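Local structure of sulfate permease family protein (Vibrio cholerae, 4DGH) at residues A34-T37 / F38-M42; S87-S91 / R92-K96. The protein is the STAS domain of a SulP-family membrane protein that probably works as an anion transporter. All blocks are in the same frame, centred on the assembly; numbering follows the deposited sequence.

Contact 1 (A34-T37 / F38-M42); sequences AAET and FERVM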
loop_
_atom_site.group_PDB
_atom_site.type_symbol
_atom_site.label_atom_id
_atom_site.label_comp_id
_atom_site.label_asym_id
_atom_site.label_seq_id
_atom_site.Cartn_x
_atom_site.Cartn_y
_atom_site.Cartn_z
ATOM N N ALA A 34 2.716 -3.295 -6.648
ATOM C CA ALA A 34 2.109 -2.547 -7.771
ATOM C C ALA A 34 2.322 -3.147 -9.142
ATOM O O ALA A 34 1.414 -3.193 -9.951
ATOM C CB ALA A 34 2.650 -1.138 -7.782
ATOM N N ALA A 35 3.528 -3.587 -9.428
ATOM C CA ALA A 35 3.795 -4.264 -10.675
ATOM C C ALA A 35 2.815 -5.437 -10.786
ATOM O O ALA A 35 2.249 -5.651 -11.830
ATOM C CB ALA A 35 5.234 -4.780 -10.683
ATOM N N GLU A 36 2.626 -6.184 -9.704
ATOM C CA GLU A 36 1.843 -7.428 -9.764
ATOM C C GLU A 36 0.357 -7.108 -10.052
ATOM O O GLU A 36 -0.276 -7.707 -10.916
ATOM C CB GLU A 36 1.943 -8.177 -8.427
ATOM C CG GLU A 36 1.492 -9.620 -8.473
ATOM C CD GLU A 36 1.451 -10.245 -7.082
ATOM O OE1 GLU A 36 2.303 -9.898 -6.212
ATOM O OE2 GLU A 36 0.545 -11.074 -6.853
ATOM N N THR A 37 -0.160 -6.129 -9.339
ATOM C CA THR A 37 -1.534 -5.681 -9.530
ATOM C C THR A 37 -1.773 -5.174 -10.956
ATOM O O THR A 37 -2.757 -5.554 -11.619
ATOM C CB THR A 37 -1.843 -4.619 -8.473
ATOM O OG1 THR A 37 -1.607 -5.224 -7.182
ATOM C CG2 THR A 37 -3.310 -4.168 -8.585
ATOM N N PHE A 38 -0.843 -4.376 -11.449
ATOM C CA PHE A 38 -1.061 -3.752 -12.723
ATOM C C PHE A 38 -1.030 -4.800 -13.841
ATOM O O PHE A 38 -1.808 -4.755 -14.787
ATOM C CB PHE A 38 -0.045 -2.684 -13.012
ATOM C CG PHE A 38 -0.500 -1.789 -14.087
ATOM C CD1 PHE A 38 -1.722 -1.153 -13.980
ATOM C CD2 PHE A 38 0.198 -1.659 -15.261
ATOM C CE1 PHE A 38 -2.211 -0.334 -14.999
ATOM C CE2 PHE A 38 -0.264 -0.798 -16.263
ATOM C CZ PHE A 38 -1.502 -0.170 -16.147
ATOM N N GLU A 39 -0.119 -5.751 -13.685
ATOM C CA GLU A 39 0.009 -6.859 -14.573
ATOM C C GLU A 39 -1.313 -7.654 -14.558
ATOM O O GLU A 39 -1.859 -8.009 -15.596
ATOM C CB GLU A 39 1.196 -7.655 -14.015
ATOM C CG GLU A 39 1.778 -8.681 -14.952
ATOM C CD GLU A 39 3.073 -9.323 -14.405
ATOM O OE1 GLU A 39 3.773 -8.697 -13.568
ATOM O OE2 GLU A 39 3.377 -10.477 -14.828
ATOM N N ARG A 40 -1.864 -7.889 -13.358
ATOM C CA ARG A 40 -3.159 -8.556 -13.227
ATOM C C ARG A 40 -4.285 -7.795 -13.892
ATOM O O ARG A 40 -5.027 -8.354 -14.631
ATOM C CB ARG A 40 -3.430 -8.925 -11.752
ATOM C CG ARG A 40 -4.791 -9.579 -11.453
ATOM C CD ARG A 40 -4.863 -10.211 -10.034
ATOM N NE ARG A 40 -4.446 -9.307 -8.945
ATOM C CZ ARG A 40 -3.278 -9.403 -8.286
ATOM N NH1 ARG A 40 -2.409 -10.388 -8.606
ATOM N NH2 ARG A 40 -2.967 -8.512 -7.324
ATOM N N VAL A 41 -4.345 -6.492 -13.728
ATOM C CA VAL A 41 -5.387 -5.680 -14.326
ATOM C C VAL A 41 -5.292 -5.748 -15.857
ATOM O O VAL A 41 -6.296 -5.924 -16.549
ATOM C CB VAL A 41 -5.180 -4.200 -13.952
ATOM C CG1 VAL A 41 -6.124 -3.321 -14.784
ATOM C CG2 VAL A 41 -5.437 -3.962 -12.467
HETATM N N MSE A 42 -4.081 -5.600 -16.367
HETATM C CA MSE A 42 -3.918 -5.535 -17.821
HETATM C C MSE A 42 -4.323 -6.875 -18.429
HETATM O O MSE A 42 -4.791 -6.943 -19.577
HETATM C CB MSE A 42 -2.445 -5.203 -18.133
HETATM C CG MSE A 42 -2.319 -4.814 -19.592
HETATM SE SE MSE A 42 -3.113 -2.997 -19.792
HETATM C CE MSE A 42 -1.732 -1.624 -19.531
#
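E36 and R40 both set CG anti to the backbone N, but their chains then run differently. E36 stays extended beyond CG. R40 bends at chi3 (51°), and this turns its guanidinium back along the helix toward E36. The two side chains sit one helical turn apart and form an i to i+4 salt bridge, OE2 of E36 to NH1 of R40, at 3.5 Å. This length makes it a loose ion pair. The carboxylate and guanidinium planes stand 88° apart. OE2 lies in the guanidinium plane, at its edge, while the main-chain O of E36 sits over one face, offset toward the rim. The pair is extended across subunits: OE1 of E36 makes a long, weak ion pair with R40 of a neighbouring subunit, and NE of R40 does the same with E36 of another.

The helix is 32-44, the crossover of the beta-alpha-beta unit that links parallel strands 21-25 and 51-55 of the STAS domain. Four successive i to i+4 backbone bonds join the two segments. They run from N of F38 to O of A34, from N of E39 to O of A35, from N of R40 to O of E36 and, at 2.8 Å, from N of V41 to O of T37. CG2 of V41 also rests 3.2 Å from O of T37. The hydroxyl of T37 turns back to hydrogen-bond O of A33.

F38 leads away from this turn. Its ring stacks on Y24, touches L52 and M73, and meets F32 of a neighbouring subunit, which also packs on T37 and V41.

Contact 2 (S87-S91 / R92-K96); sequences SGANS and RVSQK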
loop_
_atom_site.group_PDB
_atom_site.type_symbol
_atom_site.label_atom_id
_atom_site.label_comp_id
_atom_site.label_asym_id
_atom_site.label_seq_id
_atom_site.Cartn_x
_atom_site.Cartn_y
_atom_site.Cartn_z
ATOM N N SER A 87 9.847 6.165 -19.574
ATOM C CA SER A 87 10.373 7.542 -19.400
ATOM C C SER A 87 10.924 7.749 -18.012
ATOM O O SER A 87 10.538 7.073 -17.113
ATOM C CB SER A 87 9.265 8.571 -19.633
ATOM O OG SER A 87 8.135 8.408 -18.751
ATOM N N GLY A 88 11.814 8.747 -17.881
ATOM C CA GLY A 88 12.188 9.295 -16.600
ATOM C C GLY A 88 13.229 8.521 -15.793
ATOM O O GLY A 88 13.457 8.871 -14.637
ATOM N N ALA A 89 13.875 7.489 -16.365
ATOM C CA ALA A 89 14.903 6.744 -15.569
ATOM C C ALA A 89 16.003 7.728 -15.150
ATOM O O ALA A 89 16.459 8.485 -16.002
ATOM C CB ALA A 89 15.530 5.584 -16.351
ATOM N N ASN A 90 16.430 7.748 -13.894
ATOM C CA ASN A 90 17.599 8.599 -13.567
ATOM C C ASN A 90 18.871 8.102 -14.249
ATOM O O ASN A 90 18.832 7.098 -14.918
ATOM C CB ASN A 90 17.813 8.780 -12.099
ATOM C CG ASN A 90 18.173 7.482 -11.379
ATOM O OD1 ASN A 90 18.996 6.680 -11.836
ATOM N ND2 ASN A 90 17.653 7.364 -10.167
ATOM N N SER A 91 19.997 8.796 -14.047
ATOM C CA SER A 91 21.227 8.427 -14.763
ATOM C C SER A 91 21.702 7.030 -14.433
ATOM O O SER A 91 22.182 6.343 -15.303
ATOM C CB SER A 91 22.367 9.471 -14.576
ATOM O OG SER A 91 22.812 9.533 -13.209
ATOM N N ARG A 92 21.581 6.579 -13.199
ATOM C CA ARG A 92 22.013 5.257 -12.919
ATOM C C ARG A 92 21.057 4.149 -13.329
ATOM O O ARG A 92 21.460 3.122 -13.848
ATOM C CB ARG A 92 22.517 5.112 -11.481
ATOM C CG ARG A 92 21.492 4.783 -10.464
ATOM C CD ARG A 92 22.216 4.615 -9.118
ATOM N NE ARG A 92 21.283 4.933 -8.065
ATOM C CZ ARG A 92 21.602 5.477 -6.889
ATOM N NH1 ARG A 92 22.878 5.775 -6.578
ATOM N NH2 ARG A 92 20.633 5.723 -6.000
ATOM N N VAL A 93 19.774 4.303 -13.031
ATOM C CA VAL A 93 18.816 3.334 -13.534
ATOM C C VAL A 93 18.881 3.268 -15.079
ATOM O O VAL A 93 18.691 2.174 -15.628
ATOM C CB VAL A 93 17.404 3.718 -13.086
ATOM C CG1 VAL A 93 16.347 2.777 -13.650
ATOM C CG2 VAL A 93 17.373 3.666 -11.523
ATOM N N SER A 94 19.083 4.408 -15.731
ATOM C CA SER A 94 19.219 4.437 -17.237
ATOM C C SER A 94 20.341 3.446 -17.696
ATOM O O SER A 94 20.137 2.672 -18.598
ATOM C CB SER A 94 19.565 5.841 -17.740
ATOM O OG SER A 94 18.422 6.669 -17.712
ATOM N N GLN A 95 21.502 3.515 -17.078
ATOM C CA GLN A 95 22.616 2.532 -17.380
ATOM C C GLN A 95 22.201 1.112 -17.068
ATOM O O GLN A 95 22.523 0.223 -17.834
ATOM C CB GLN A 95 23.941 2.818 -16.631
ATOM C CG GLN A 95 24.342 4.299 -16.635
ATOM C CD GLN A 95 25.493 4.672 -15.658
ATOM O OE1 GLN A 95 25.349 5.559 -14.781
ATOM N NE2 GLN A 95 26.636 4.040 -15.841
ATOM N N LYS A 96 21.512 0.901 -15.934
ATOM C CA LYS A 96 21.075 -0.454 -15.565
ATOM C C LYS A 96 20.095 -1.017 -16.591
ATOM O O LYS A 96 20.148 -2.190 -16.918
ATOM C CB LYS A 96 20.353 -0.472 -14.211
ATOM C CG LYS A 96 21.048 -1.090 -13.085
ATOM C CD LYS A 96 20.703 -2.534 -12.946
ATOM C CE LYS A 96 21.855 -3.045 -12.150
ATOM N NZ LYS A 96 21.610 -2.773 -10.731
#
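N90 is the N-cap of helix 91-99, and its OD1 holds V93. Its CG lies between the backbone N and the carbonyl carbon (chi1 65°), which swings the amide over the start of the helix. OD1 then accepts from N of V93 at 2.8 Å, with an N-H...O angle of 166°. The same OD1 touches CG2 of V93 at 3.4 Å, and the two side chains cross at about a right angle. R92 also puts CG between its backbone N and carbonyl carbon, which brings that CG 3.4 Å from OD1 of N90.

The main-chain O of N90 is gripped twice by S94. N of S94 bonds it at 2.8 Å. OG of S94 donates to it at 2.9 Å, from above the carbonyl plane. The chi1 of S94, -76°, keeps OG beside its own backbone N, and this lets both donors reach one acceptor. CB of A89 lies 3.4 Å from that OG and 4.0 Å from CG1 of V93, a small apolar touch beside the polar cap. One step on, N of Q95 makes a weak bond to O of S91.

Beyond CG, the R92 chain extends to NE. There it hydrogen-bonds O of P60, which also receives a weak bond from ND2 of N90. Upstream, S87 ends parallel strand 83-87; its backbone hydrogen-bonds L54, in strand 51-55, and L56 just beyond it. Its side chain touches helix 115-128. The loop from G88 to N90 thus leads from the sheet into helix 91-99.

How the contacts relate
Contact 1 comes first along the chain and closes before contact 2 opens. Their centres are about 22 Å apart, their nearest atoms about 13 Å, and they do not touch. Both lie in the one STAS domain, the centre of each about 13 Å from the centre of the chain. Contact 1 is in the middle of helix 32-44, between strands 21-25 and 51-55. Contact 2 is where strand 83-87 gives way to helix 91-99. Strands 51-55 and 83-87 are neighbours in the parallel sheet, and strand 51-55 is touched by residues of both contacts. Both also meet other subunits of the four-chain assembly, so each has a share in its interfaces.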